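PDB 2X4L: ferric-siderophore receptor protein from Streptomyces coelicolor, which probably binds ferric siderophores outside the cell membrane and hands them on for uptake, as a solute-binding protein of an iron transport system. Local coordinates for residues L250-E253 and N254-K257; A275-E279 and G280-Q284; E104-S108 and L109-V113; S219-L222 and E223-A227; K194-P197 and E198-V201. All coordinates share one frame; numbering follows the deposited sequence.

Contact 1. Residues L250-E253 and N254-K257; sequences LSWE and NVDK
Trp252 and Val255 meet where strand 247-251 gives way to a 3-10 turn, which runs straight into a type I beta turn from Asn254 to Lys257. The packed side holds this pair and Leu250. Val255 lays CG1 obliquely against the indole, 3.7 Å from Trp252 CE3, while its CG2 comes within 3.4 Å of Trp252 O. With CG1 anti to the carbonyl carbon (chi1 -64°), Val255 turns both methyls back to Trp252. Phe211 of strand 210-214 and Trp282 of helix 280-283 also pack on the indole, and Trp252 NE1 is satisfied by Ser207 O. Leu250 is buried too, its CD1 lying 3.6 Å from Asn254 O. The backbone is held by Asn254 N, which donates to Ser251 O at 2.7 Å; the bond from Val255 N to Trp252 O is weak.

The loose side is exposed and made of Glu253, Asp256 and the outer part of Lys257. Only CB and CG of Glu253 come near Asn254 N. The straight chain of Lys257 crosses Leu250 at about a right angle, and its amine goes on to a salt bridge with Glu248. At the border between the two sides Asn254 carries its amide past the leucine, CG anti to the backbone N (chi1 -176°). The closest meeting of these side chains is Leu250 CD2 with Asn254 ND2, at 3.3 Å.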
loop_
_atom_site.group_PDB
_atom_site.type_symbol
_atom_site.label_atom_id
_atom_site.label_comp_id
_atom_site.label_asym_id
_atom_site.label_seq_id
_atom_site.Cartn_x
_atom_site.Cartn_y
_atom_site.Cartn_z
ATOM N N LEU A 250 16.720 -11.707 -5.792
ATOM C CA LEU A 250 17.349 -13.007 -5.673
ATOM C C LEU A 250 16.801 -13.960 -6.732
ATOM O O LEU A 250 15.592 -14.006 -7.028
ATOM C CB LEU A 250 17.035 -13.602 -4.329
ATOM C CG LEU A 250 17.641 -12.902 -3.113
ATOM C CD1 LEU A 250 17.019 -13.666 -1.909
ATOM C CD2 LEU A 250 19.155 -12.990 -3.154
ATOM N N SER A 251 17.671 -14.840 -7.234
ATOM C CA SER A 251 17.153 -15.924 -8.108
ATOM C C SER A 251 16.327 -16.884 -7.301
ATOM O O SER A 251 16.521 -16.986 -6.081
ATOM C CB SER A 251 18.332 -16.712 -8.737
ATOM O OG SER A 251 19.047 -15.852 -9.583
ATOM N N TRP A 252 15.395 -17.572 -7.965
ATOM C CA TRP A 252 14.527 -18.422 -7.191
ATOM C C TRP A 252 15.285 -19.487 -6.451
ATOM O O TRP A 252 14.919 -19.903 -5.361
ATOM C CB TRP A 252 13.487 -19.035 -8.094
ATOM C CG TRP A 252 12.304 -18.132 -8.212
ATOM C CD1 TRP A 252 11.975 -17.405 -9.277
ATOM C CD2 TRP A 252 11.328 -17.866 -7.199
ATOM N NE1 TRP A 252 10.842 -16.655 -9.005
ATOM C CE2 TRP A 252 10.428 -16.934 -7.739
ATOM C CE3 TRP A 252 11.142 -18.333 -5.904
ATOM C CZ2 TRP A 252 9.317 -16.441 -7.027
ATOM C CZ3 TRP A 252 10.031 -17.817 -5.143
ATOM C CH2 TRP A 252 9.158 -16.886 -5.736
ATOM N N GLU A 253 16.361 -19.965 -7.072
ATOM C CA GLU A 253 17.172 -20.959 -6.415
ATOM C C GLU A 253 17.912 -20.398 -5.232
ATOM O O GLU A 253 18.445 -21.159 -4.468
ATOM C CB GLU A 253 18.131 -21.692 -7.408
ATOM C CG GLU A 253 19.084 -20.810 -8.173
ATOM C CD GLU A 253 18.487 -20.225 -9.501
ATOM O OE1 GLU A 253 17.209 -20.157 -9.665
ATOM O OE2 GLU A 253 19.327 -19.832 -10.379
ATOM N N ASN A 254 17.895 -19.073 -4.997
ATOM C CA ASN A 254 18.624 -18.525 -3.858
ATOM C C ASN A 254 17.701 -17.865 -2.802
ATOM O O ASN A 254 18.157 -17.071 -1.903
ATOM C CB ASN A 254 19.660 -17.475 -4.266
ATOM C CG ASN A 254 20.493 -16.966 -3.046
ATOM O OD1 ASN A 254 20.717 -17.705 -2.022
ATOM N ND2 ASN A 254 20.974 -15.695 -3.150
ATOM N N VAL A 255 16.447 -18.312 -2.811
ATOM C CA VAL A 255 15.491 -17.702 -1.830
ATOM C C VAL A 255 15.760 -18.087 -0.362
ATOM O O VAL A 255 15.225 -17.503 0.577
ATOM C CB VAL A 255 14.017 -17.894 -2.216
ATOM C CG1 VAL A 255 13.733 -17.162 -3.541
ATOM C CG2 VAL A 255 13.630 -19.373 -2.212
ATOM N N ASP A 256 16.607 -19.100 -0.139
ATOM C CA ASP A 256 17.028 -19.440 1.214
ATOM C C ASP A 256 18.234 -18.643 1.760
ATOM O O ASP A 256 18.787 -18.972 2.795
ATOM C CB ASP A 256 17.321 -20.951 1.292
ATOM C CG ASP A 256 18.360 -21.412 0.222
ATOM O OD1 ASP A 256 18.836 -20.681 -0.680
ATOM O OD2 ASP A 256 18.684 -22.644 0.192
ATOM N N LYS A 257 18.558 -17.523 1.126
ATOM C CA LYS A 257 19.695 -16.732 1.567
ATOM C C LYS A 257 19.668 -16.357 3.034
ATOM O O LYS A 257 20.739 -16.373 3.696
ATOM C CB LYS A 257 19.895 -15.507 0.659
ATOM C CG LYS A 257 21.036 -14.618 1.026
ATOM C CD LYS A 257 21.341 -13.494 0.049
ATOM C CE LYS A 257 22.485 -12.678 0.603
ATOM N NZ LYS A 257 22.922 -11.588 -0.306
#

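Contact 2. Residues A275-E279 and G280-Q284; sequences ADITE and GTWKQ
Glu279 caps the helix 280-283 from its N-cap position, reaching forward to Thr281, while Ile277 just before it lies on the indole of Trp282. These three residues, Glu279, Trp282 and Ile277, lose most surface here. Glu279 sends CG anti to its own N (chi1 155°) and then bends at chi2, which folds the carboxylate back beside the first turn. There OE2 takes two donors. Thr281 OG1 donates at 2.7 Å to the anti lone pair of Glu279 OE2, and Thr281 N gives the same oxygen another hydrogen at 3.2 Å, from above the carboxylate plane. The negative charge thus sits at the positive end of the helix dipole, which probably favours the ionised form. With an alanine here Thr281 N would probably lose its cap and the threonine hydroxyl its mate.

Ile277 covers one face of the Trp282 ring with two methyls. CG2 makes a CH-pi contact with the five-membered ring, 3.6 Å from its centroid and 27° off the normal. CD1 stands 3.8 Å above the ring plane, over its centre. Met265 of strand 262-266 touches both residues, and Trp252 touches Ile277 and Glu279. The backbone closes the turn in the usual helical way, Lys283 N donating to Glu279 O. Farther out, Lys283 bends at chi3 and chi4 to bring NZ back to Thr278 O, a weak bond of 3.2 Å.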
loop_
_atom_site.group_PDB
_atom_site.type_symbol
_atom_site.label_atom_id
_atom_site.label_comp_id
_atom_site.label_asym_id
_atom_site.label_seq_id
_atom_site.Cartn_x
_atom_site.Cartn_y
_atom_site.Cartn_z
ATOM N N ALA A 275 0.223 -19.060 -2.413
ATOM C CA ALA A 275 -0.424 -20.334 -2.745
ATOM C C ALA A 275 -0.033 -20.887 -4.126
ATOM O O ALA A 275 -0.164 -22.091 -4.422
ATOM C CB ALA A 275 -1.912 -20.186 -2.661
ATOM N N ASP A 276 0.461 -19.992 -4.989
ATOM C CA ASP A 276 0.690 -20.279 -6.385
ATOM C C ASP A 276 2.153 -20.453 -6.712
ATOM O O ASP A 276 2.554 -20.641 -7.851
ATOM C CB ASP A 276 0.124 -19.125 -7.261
ATOM C CG ASP A 276 -1.351 -18.976 -7.178
ATOM O OD1 ASP A 276 -2.000 -20.044 -7.289
ATOM O OD2 ASP A 276 -1.839 -17.845 -7.039
ATOM N N ILE A 277 3.036 -20.242 -5.726
ATOM C CA ILE A 277 4.441 -20.387 -5.945
ATOM C C ILE A 277 4.787 -21.871 -5.960
ATOM O O ILE A 277 4.471 -22.597 -5.036
ATOM C CB ILE A 277 5.254 -19.633 -4.836
ATOM C CG1 ILE A 277 5.006 -18.178 -4.940
ATOM C CG2 ILE A 277 6.740 -19.971 -4.978
ATOM C CD1 ILE A 277 5.628 -17.411 -3.673
ATOM N N THR A 278 5.385 -22.317 -7.037
ATOM C CA THR A 278 5.547 -23.790 -7.227
ATOM C C THR A 278 7.026 -24.136 -7.083
ATOM O O THR A 278 7.426 -25.326 -7.098
ATOM C CB THR A 278 4.983 -24.308 -8.633
ATOM O OG1 THR A 278 5.703 -23.588 -9.630
ATOM C CG2 THR A 278 3.524 -23.875 -8.772
ATOM N N GLU A 279 7.860 -23.098 -6.958
ATOM C CA GLU A 279 9.310 -23.311 -6.980
ATOM C C GLU A 279 9.739 -24.104 -5.743
ATOM O O GLU A 279 9.328 -23.827 -4.575
ATOM C CB GLU A 279 10.057 -21.921 -7.081
ATOM C CG GLU A 279 11.522 -22.008 -6.498
ATOM C CD GLU A 279 12.502 -22.706 -7.427
ATOM O OE1 GLU A 279 12.240 -22.752 -8.649
ATOM O OE2 GLU A 279 13.490 -23.300 -6.930
ATOM N N GLY A 280 10.546 -25.143 -5.974
ATOM C CA GLY A 280 10.940 -26.077 -4.904
ATOM C C GLY A 280 11.734 -25.506 -3.761
ATOM O O GLY A 280 11.526 -25.862 -2.614
ATOM N N THR A 281 12.557 -24.514 -4.075
ATOM C CA THR A 281 13.354 -23.840 -3.055
ATOM C C THR A 281 12.454 -23.086 -2.068
ATOM O O THR A 281 12.726 -23.035 -0.893
ATOM C CB THR A 281 14.329 -22.868 -3.720
ATOM O OG1 THR A 281 15.080 -23.620 -4.713
ATOM C CG2 THR A 281 15.325 -22.398 -2.709
ATOM N N TRP A 282 11.412 -22.445 -2.594
ATOM C CA TRP A 282 10.398 -21.785 -1.737
ATOM C C TRP A 282 9.658 -22.796 -0.840
ATOM O O TRP A 282 9.486 -22.588 0.376
ATOM C CB TRP A 282 9.433 -21.071 -2.687
ATOM C CG TRP A 282 8.113 -20.682 -1.970
ATOM C CD1 TRP A 282 6.941 -21.398 -1.896
ATOM C CD2 TRP A 282 7.906 -19.487 -1.190
ATOM N NE1 TRP A 282 6.018 -20.724 -1.099
ATOM C CE2 TRP A 282 6.595 -19.558 -0.672
ATOM C CE3 TRP A 282 8.743 -18.384 -0.816
ATOM C CZ2 TRP A 282 6.040 -18.562 0.138
ATOM C CZ3 TRP A 282 8.154 -17.381 -0.032
ATOM C CH2 TRP A 282 6.814 -17.516 0.442
ATOM N N LYS A 283 9.216 -23.879 -1.459
ATOM C CA LYS A 283 8.385 -24.844 -0.734
ATOM C C LYS A 283 9.168 -25.500 0.381
ATOM O O LYS A 283 8.564 -26.004 1.361
ATOM C CB LYS A 283 7.900 -25.943 -1.730
ATOM C CG LYS A 283 6.838 -25.445 -2.709
ATOM C CD LYS A 283 6.009 -26.574 -3.336
ATOM C CE LYS A 283 6.738 -27.147 -4.509
ATOM N NZ LYS A 283 5.726 -27.506 -5.538
ATOM N N GLN A 284 10.465 -25.475 0.271
ATOM C CA GLN A 284 11.296 -26.016 1.298
ATOM C C GLN A 284 11.726 -25.054 2.397
ATOM O O GLN A 284 12.393 -25.416 3.277
ATOM C CB GLN A 284 12.488 -26.704 0.689
ATOM C CG GLN A 284 12.064 -27.978 -0.082
ATOM C CD GLN A 284 11.362 -29.004 0.808
ATOM O OE1 GLN A 284 10.216 -29.419 0.553
ATOM N NE2 GLN A 284 12.045 -29.409 1.861
#

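Contact 3. Residues E104-S108 and L109-V113; sequences EKYAS and LAPEV
Pro111 lies over one face of the Tyr106 ring, its CG 3.6 Å above the ring plane and offset toward the rim. This is a CH-pi contact: CG is 3.9 Å from the ring centroid, 21° off the normal. Pro111 CB comes nearer to a single atom, 3.4 Å from Tyr106 CE1. Tyr106 holds CG anti to its backbone N (chi1 176°), which swings the ring along the chain's onward course and under the proline. The same proline touches the backbone, its CD 3.4 Å from Tyr106 O.

Between the two residues helix 103-108 ends. Leu109 N donates to Tyr106 O and Ala110 N to Ala107 O, each bond 3.0 Å long, the narrower pattern of a 3-10-like turn. Ala110 then takes positive phi and turns the chain out of the helix. Ser108 OG bends back to give its hydrogen to Lys105 O at 2.7 Å, a helical carbonyl near the end. Leu109 rests its CG against this same carbonyl oxygen.

The tyrosine ring is buried among Val49 of strand 48-51, Leu94 of strand 92-95, and Val136 and Leu139 of helix 133-139. Pro111 and Leu109 also lean on Val49. The helix therefore packs against the five-stranded parallel sheet, and the turn delivers the chain into its strand 113-118, where Val113 bonds by its backbone to Val49.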
loop_
_atom_site.group_PDB
_atom_site.type_symbol
_atom_site.label_atom_id
_atom_site.label_comp_id
_atom_site.label_asym_id
_atom_site.label_seq_id
_atom_site.Cartn_x
_atom_site.Cartn_y
_atom_site.Cartn_z
ATOM N N GLU A 104 -9.141 9.917 -22.871
ATOM C CA GLU A 104 -10.443 10.329 -23.400
ATOM C C GLU A 104 -11.544 9.994 -22.396
ATOM O O GLU A 104 -12.441 10.810 -22.185
ATOM C CB GLU A 104 -10.746 9.648 -24.734
ATOM C CG GLU A 104 -9.783 10.073 -25.892
ATOM C CD GLU A 104 -10.016 9.253 -27.225
ATOM O OE1 GLU A 104 -11.080 8.584 -27.426
ATOM O OE2 GLU A 104 -9.115 9.290 -28.105
ATOM N N LYS A 105 -11.488 8.799 -21.803
ATOM C CA LYS A 105 -12.533 8.431 -20.856
ATOM C C LYS A 105 -12.362 9.254 -19.592
ATOM O O LYS A 105 -13.375 9.605 -18.913
ATOM C CB LYS A 105 -12.387 6.944 -20.519
ATOM C CG LYS A 105 -13.512 6.439 -19.726
ATOM C CD LYS A 105 -14.778 6.492 -20.711
ATOM C CE LYS A 105 -15.813 5.477 -20.287
ATOM N NZ LYS A 105 -15.044 4.429 -19.593
ATOM N N TYR A 106 -11.102 9.628 -19.188
ATOM C CA TYR A 106 -10.929 10.496 -18.037
ATOM C C TYR A 106 -11.645 11.868 -18.288
ATOM O O TYR A 106 -12.311 12.339 -17.405
ATOM C CB TYR A 106 -9.431 10.679 -17.873
ATOM C CG TYR A 106 -8.968 11.622 -16.805
ATOM C CD1 TYR A 106 -9.479 11.570 -15.518
ATOM C CD2 TYR A 106 -8.010 12.619 -17.080
ATOM C CE1 TYR A 106 -9.007 12.450 -14.521
ATOM C CE2 TYR A 106 -7.550 13.471 -16.102
ATOM C CZ TYR A 106 -8.030 13.357 -14.797
ATOM O OH TYR A 106 -7.654 14.195 -13.762
ATOM N N ALA A 107 -11.405 12.449 -19.482
ATOM C CA ALA A 107 -12.071 13.708 -19.786
ATOM C C ALA A 107 -13.584 13.617 -19.676
ATOM O O ALA A 107 -14.229 14.584 -19.230
ATOM C CB ALA A 107 -11.723 14.127 -21.187
ATOM N N SER A 108 -14.136 12.463 -20.094
ATOM C CA SER A 108 -15.586 12.259 -20.070
ATOM C C SER A 108 -16.180 12.336 -18.649
ATOM O O SER A 108 -17.408 12.536 -18.498
ATOM C CB SER A 108 -15.968 10.973 -20.794
ATOM O OG SER A 108 -15.845 9.924 -19.896
ATOM N N LEU A 109 -15.347 12.198 -17.599
ATOM C CA LEU A 109 -15.821 12.278 -16.208
ATOM C C LEU A 109 -15.881 13.684 -15.740
ATOM O O LEU A 109 -16.261 13.883 -14.584
ATOM C CB LEU A 109 -14.914 11.425 -15.240
ATOM C CG LEU A 109 -14.782 9.945 -15.704
ATOM C CD1 LEU A 109 -13.941 9.272 -14.691
ATOM C CD2 LEU A 109 -16.134 9.213 -15.728
ATOM N N ALA A 110 -15.507 14.693 -16.556
ATOM C CA ALA A 110 -15.448 16.072 -16.086
ATOM C C ALA A 110 -14.679 16.216 -14.768
ATOM O O ALA A 110 -15.159 16.684 -13.748
ATOM C CB ALA A 110 -16.901 16.623 -15.979
ATOM N N PRO A 111 -13.447 15.708 -14.741
ATOM C CA PRO A 111 -12.716 15.584 -13.498
ATOM C C PRO A 111 -12.380 16.932 -12.890
ATOM O O PRO A 111 -12.029 17.902 -13.609
ATOM C CB PRO A 111 -11.411 14.842 -13.894
ATOM C CG PRO A 111 -11.226 15.232 -15.329
ATOM C CD PRO A 111 -12.619 15.313 -15.893
ATOM N N GLU A 112 -12.458 17.010 -11.572
ATOM C CA GLU A 112 -12.151 18.251 -10.810
ATOM C C GLU A 112 -10.833 18.142 -10.031
ATOM O O GLU A 112 -10.186 19.127 -9.736
ATOM C CB GLU A 112 -13.319 18.666 -9.906
ATOM C CG GLU A 112 -14.483 19.238 -10.754
ATOM C CD GLU A 112 -15.769 19.251 -10.042
ATOM O OE1 GLU A 112 -16.103 18.418 -9.205
ATOM O OE2 GLU A 112 -16.567 20.136 -10.451
ATOM N N VAL A 113 -10.420 16.926 -9.690
ATOM C CA VAL A 113 -9.102 16.715 -9.047
ATOM C C VAL A 113 -8.776 15.254 -9.284
ATOM O O VAL A 113 -9.634 14.376 -9.289
ATOM C CB VAL A 113 -9.159 17.087 -7.489
ATOM C CG1 VAL A 113 -10.082 16.090 -6.712
ATOM C CG2 VAL A 113 -7.749 17.181 -6.877
#

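Contact 4. Residues S219-L222 and E223-A227; sequences SVDL and EYFKA
Phe225 curls back over Asp221, one turn earlier in helix 220-227, and the two are joined both by ring and by backbone. Asp221 O receives Phe225 N at 2.9 Å, in a nearly straight bond with an N-H...O angle of 171°. The same oxygen stands 3.2 Å above the Phe225 ring plane, offset toward the rim. Other helical acceptors are met in turn: Ser219 O by Glu223 N, Leu222 O by Lys226 N at 2.9 Å, and Val220 O by Tyr224 N, a weak bond of 3.3 Å.

The polar side chains find partners outside the helix. Buried Asp221 has its OD1 answered by a salt bridge from Arg296, which also makes a weak hydrogen bond with Ser219 OG, the N-cap hydroxyl that makes no capping bond. Lys226 NZ pairs with Glu234, and Glu223 OE2 accepts from Leu218 N, just ahead of the helix.

The phenylalanine, with CG anti to its carbonyl carbon (chi1 -59°), touches Leu310, Leu311 and Leu314 of helix 304-320 and Leu189 of helix 173-195. Cutting Phe225 back to an alanine takes away the ring and is likely to open a gap facing these leucines, with the Asp221 side chain less covered. Asp221 CB lies 3.8 Å from Phe225 CE2, and Leu222 CD2 meets Phe225 CD2 obliquely at 3.9 Å.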
loop_
_atom_site.group_PDB
_atom_site.type_symbol
_atom_site.label_atom_id
_atom_site.label_comp_id
_atom_site.label_asym_id
_atom_site.label_seq_id
_atom_site.Cartn_x
_atom_site.Cartn_y
_atom_site.Cartn_z
ATOM N N SER A 219 9.869 1.969 2.811
ATOM C CA SER A 219 8.473 1.539 2.756
ATOM C C SER A 219 7.724 2.068 3.970
ATOM O O SER A 219 8.258 2.054 5.079
ATOM C CB SER A 219 8.381 0.014 2.701
ATOM O OG SER A 219 8.872 -0.483 1.468
ATOM N N VAL A 220 6.495 2.542 3.775
ATOM C CA VAL A 220 5.756 3.131 4.938
ATOM C C VAL A 220 5.343 2.093 5.940
ATOM O O VAL A 220 5.331 2.334 7.168
ATOM C CB VAL A 220 4.572 4.044 4.488
ATOM C CG1 VAL A 220 5.226 5.237 3.753
ATOM C CG2 VAL A 220 3.579 3.299 3.680
ATOM N N ASP A 221 4.916 0.931 5.458
ATOM C CA ASP A 221 4.494 -0.151 6.364
ATOM C C ASP A 221 5.673 -0.679 7.145
ATOM O O ASP A 221 5.625 -0.761 8.394
ATOM C CB ASP A 221 3.671 -1.238 5.661
ATOM C CG ASP A 221 4.456 -1.945 4.554
ATOM O OD1 ASP A 221 5.309 -1.291 3.889
ATOM O OD2 ASP A 221 4.165 -3.156 4.392
ATOM N N LEU A 222 6.714 -1.092 6.426
ATOM C CA LEU A 222 7.862 -1.713 7.087
ATOM C C LEU A 222 8.548 -0.776 8.035
ATOM O O LEU A 222 8.999 -1.202 9.070
ATOM C CB LEU A 222 8.836 -2.327 6.075
ATOM C CG LEU A 222 8.214 -3.272 5.081
ATOM C CD1 LEU A 222 9.348 -3.823 4.158
ATOM C CD2 LEU A 222 7.471 -4.418 5.797
ATOM N N GLU A 223 8.665 0.533 7.685
ATOM C CA GLU A 223 9.346 1.471 8.591
ATOM C C GLU A 223 8.540 1.560 9.867
ATOM O O GLU A 223 9.138 1.633 10.993
ATOM C CB GLU A 223 9.468 2.882 7.945
ATOM C CG GLU A 223 10.608 2.946 6.954
ATOM C CD GLU A 223 11.005 4.375 6.700
ATOM O OE1 GLU A 223 10.653 5.289 7.562
ATOM O OE2 GLU A 223 11.696 4.628 5.649
ATOM N N TYR A 224 7.204 1.522 9.773
ATOM C CA TYR A 224 6.399 1.635 10.983
ATOM C C TYR A 224 6.519 0.321 11.822
ATOM O O TYR A 224 6.738 0.391 13.042
ATOM C CB TYR A 224 4.920 1.907 10.620
ATOM C CG TYR A 224 4.033 2.133 11.798
ATOM C CD1 TYR A 224 4.361 3.004 12.779
ATOM C CD2 TYR A 224 2.742 1.499 11.865
ATOM C CE1 TYR A 224 3.491 3.297 13.824
ATOM C CE2 TYR A 224 1.943 1.725 12.972
ATOM C CZ TYR A 224 2.259 2.669 13.881
ATOM O OH TYR A 224 1.433 3.018 15.033
ATOM N N PHE A 225 6.395 -0.811 11.161
ATOM C CA PHE A 225 6.508 -2.112 11.873
ATOM C C PHE A 225 7.885 -2.193 12.587
ATOM O O PHE A 225 7.988 -2.635 13.759
ATOM C CB PHE A 225 6.379 -3.319 10.905
ATOM C CG PHE A 225 5.094 -3.375 10.156
ATOM C CD1 PHE A 225 3.937 -2.789 10.621
ATOM C CD2 PHE A 225 5.109 -4.052 8.930
ATOM C CE1 PHE A 225 2.722 -2.845 9.860
ATOM C CE2 PHE A 225 3.973 -4.141 8.152
ATOM C CZ PHE A 225 2.789 -3.584 8.613
ATOM N N LYS A 226 8.938 -1.767 11.900
ATOM C CA LYS A 226 10.287 -1.711 12.518
ATOM C C LYS A 226 10.338 -0.801 13.745
ATOM O O LYS A 226 10.901 -1.163 14.772
ATOM C CB LYS A 226 11.346 -1.281 11.487
ATOM C CG LYS A 226 12.772 -1.277 12.097
ATOM C CD LYS A 226 13.904 -1.049 11.104
ATOM C CE LYS A 226 15.359 -1.619 11.585
ATOM N NZ LYS A 226 15.744 -3.105 11.399
ATOM N N ALA A 227 9.710 0.360 13.634
ATOM C CA ALA A 227 9.664 1.326 14.756
ATOM C C ALA A 227 8.946 0.716 15.943
ATOM O O ALA A 227 9.292 1.056 17.106
ATOM C CB ALA A 227 8.972 2.608 14.258
#

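Contact 5. Residues K194-P197 and E198-V201; sequences KAKP and EIRV
Lys196 and Ile199 are the ends of a type I beta turn that links helix 173-195 to strand 200-206, a helix-to-strand connection in this mixed-sheet part of the fold. One backbone hydrogen bond closes the turn: Ile199 N donates to Lys196 O at 3.1 Å.

A water makes the second link. It donates to Ala195 O and to Glu198 OE1, at 2.8 Å each, and so ties the last helical residue to the turn. Glu198 is placed for this by its chi1 of 72°, with CG between its own N and carbonyl carbon, and by a bend at chi2 that brings the carboxylate back over the chain. OE1 then lies 3.3 Å from Pro197 CD.

Of the charges, Lys196 and Glu198 are opposite but not in contact, Lys196 NZ standing 5.0 Å from Glu198 OE2, although Lys196 CE passes 3.5 Å from that oxygen. The amine is held elsewhere, by the carbonyl oxygens of Ile318, Glu319 and Ala321 near the chain's end; they probably stabilise its positive charge. Its chain curls at chi2, chi3 and chi4 to get there.

Apolar contact comes from Lys196 and Ile199 lying side by side and pointing the same way. Ile199 is buried and also touches Ala321 and Val262 of strand 262-266. Its CG1 is 3.8 Å from Lys196 CB and equally 3.8 Å from Lys196 CE.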
loop_
_atom_site.group_PDB
_atom_site.type_symbol
_atom_site.label_atom_id
_atom_site.label_comp_id
_atom_site.label_asym_id
_atom_site.label_seq_id
_atom_site.Cartn_x
_atom_site.Cartn_y
_atom_site.Cartn_z
ATOM N N LYS A 194 7.880 -7.240 21.424
ATOM C CA LYS A 194 8.586 -7.330 22.696
ATOM C C LYS A 194 8.635 -8.757 23.270
ATOM O O LYS A 194 9.689 -9.187 23.874
ATOM C CB LYS A 194 7.934 -6.360 23.719
ATOM C CG LYS A 194 8.747 -6.277 24.982
ATOM C CD LYS A 194 8.101 -5.417 26.002
ATOM C CE LYS A 194 7.385 -4.232 25.429
ATOM N NZ LYS A 194 6.187 -4.209 26.324
ATOM N N ALA A 195 7.508 -9.468 23.127
ATOM C CA ALA A 195 7.464 -10.877 23.608
ATOM C C ALA A 195 8.299 -11.851 22.820
ATOM O O ALA A 195 8.644 -12.916 23.348
ATOM C CB ALA A 195 6.026 -11.372 23.697
ATOM N N LYS A 196 8.478 -11.560 21.526
ATOM C CA LYS A 196 9.069 -12.561 20.552
ATOM C C LYS A 196 10.218 -11.930 19.756
ATOM O O LYS A 196 10.180 -11.896 18.499
ATOM C CB LYS A 196 7.925 -13.065 19.623
ATOM C CG LYS A 196 6.694 -13.802 20.270
ATOM C CD LYS A 196 7.073 -15.167 20.878
ATOM C CE LYS A 196 7.307 -16.279 19.798
ATOM N NZ LYS A 196 6.005 -16.639 19.169
ATOM N N PRO A 197 11.299 -11.446 20.439
ATOM C CA PRO A 197 12.308 -10.603 19.784
ATOM C C PRO A 197 13.139 -11.507 18.860
ATOM O O PRO A 197 13.787 -10.978 17.928
ATOM C CB PRO A 197 13.158 -10.063 20.964
ATOM C CG PRO A 197 12.990 -11.060 22.001
ATOM C CD PRO A 197 11.490 -11.438 21.911
ATOM N N GLU A 198 13.010 -12.819 19.075
ATOM C CA GLU A 198 13.842 -13.780 18.269
ATOM C C GLU A 198 13.209 -14.107 16.932
ATOM O O GLU A 198 13.888 -14.678 16.047
ATOM C CB GLU A 198 14.059 -15.082 19.038
ATOM C CG GLU A 198 12.892 -16.034 19.198
ATOM C CD GLU A 198 11.771 -15.569 20.229
ATOM O OE1 GLU A 198 11.910 -14.481 20.809
ATOM O OE2 GLU A 198 10.781 -16.285 20.427
ATOM N N ILE A 199 11.938 -13.749 16.757
ATOM C CA ILE A 199 11.204 -14.016 15.496
ATOM C C ILE A 199 11.619 -13.067 14.374
ATOM O O ILE A 199 11.395 -11.850 14.491
ATOM C CB ILE A 199 9.660 -14.047 15.709
ATOM C CG1 ILE A 199 9.326 -15.147 16.738
ATOM C CG2 ILE A 199 8.959 -14.171 14.335
ATOM C CD1 ILE A 199 9.753 -16.629 16.311
ATOM N N ARG A 200 12.235 -13.600 13.327
ATOM C CA ARG A 200 12.813 -12.804 12.202
ATOM C C ARG A 200 11.794 -12.780 11.069
ATOM O O ARG A 200 11.340 -13.848 10.619
ATOM C CB ARG A 200 14.063 -13.486 11.667
ATOM C CG ARG A 200 15.112 -13.531 12.721
ATOM C CD ARG A 200 16.184 -14.614 12.517
ATOM N NE ARG A 200 15.639 -15.934 12.656
ATOM C CZ ARG A 200 16.323 -17.080 12.558
ATOM N NH1 ARG A 200 17.619 -17.098 12.366
ATOM N NH2 ARG A 200 15.664 -18.200 12.702
ATOM N N VAL A 201 11.369 -11.602 10.671
ATOM C CA VAL A 201 10.399 -11.403 9.583
ATOM C C VAL A 201 11.052 -11.008 8.279
ATOM O O VAL A 201 11.872 -10.062 8.304
ATOM C CB VAL A 201 9.424 -10.288 10.018
ATOM C CG1 VAL A 201 8.351 -10.137 8.877
ATOM C CG2 VAL A 201 8.745 -10.732 11.356
HETATM O O HOH W 1 10.432 -15.036 23.179
#

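Along the chain the order is contact 3, contact 5, contact 4, contact 1, contact 2, each closing before the next opens. Contact 3 stands apart, beside the five-stranded parallel sheet, its centre about 45 Å from that of contact 1 and on the opposite side of the chain's centre. Contacts 1 and 5 both reach the mixed six-stranded sheet, about 23 Å apart between centres. Contacts 1 and 2 touch, through Trp252 and Val255 against Glu279 and Thr281. Contact 4 is the most central, about 15 Å from contact 5 between centres. One sheet beside contact 3 and another under contacts 1 and 5 are consistent with the two-lobed solute-binding proteins that hold their ligand between lobes.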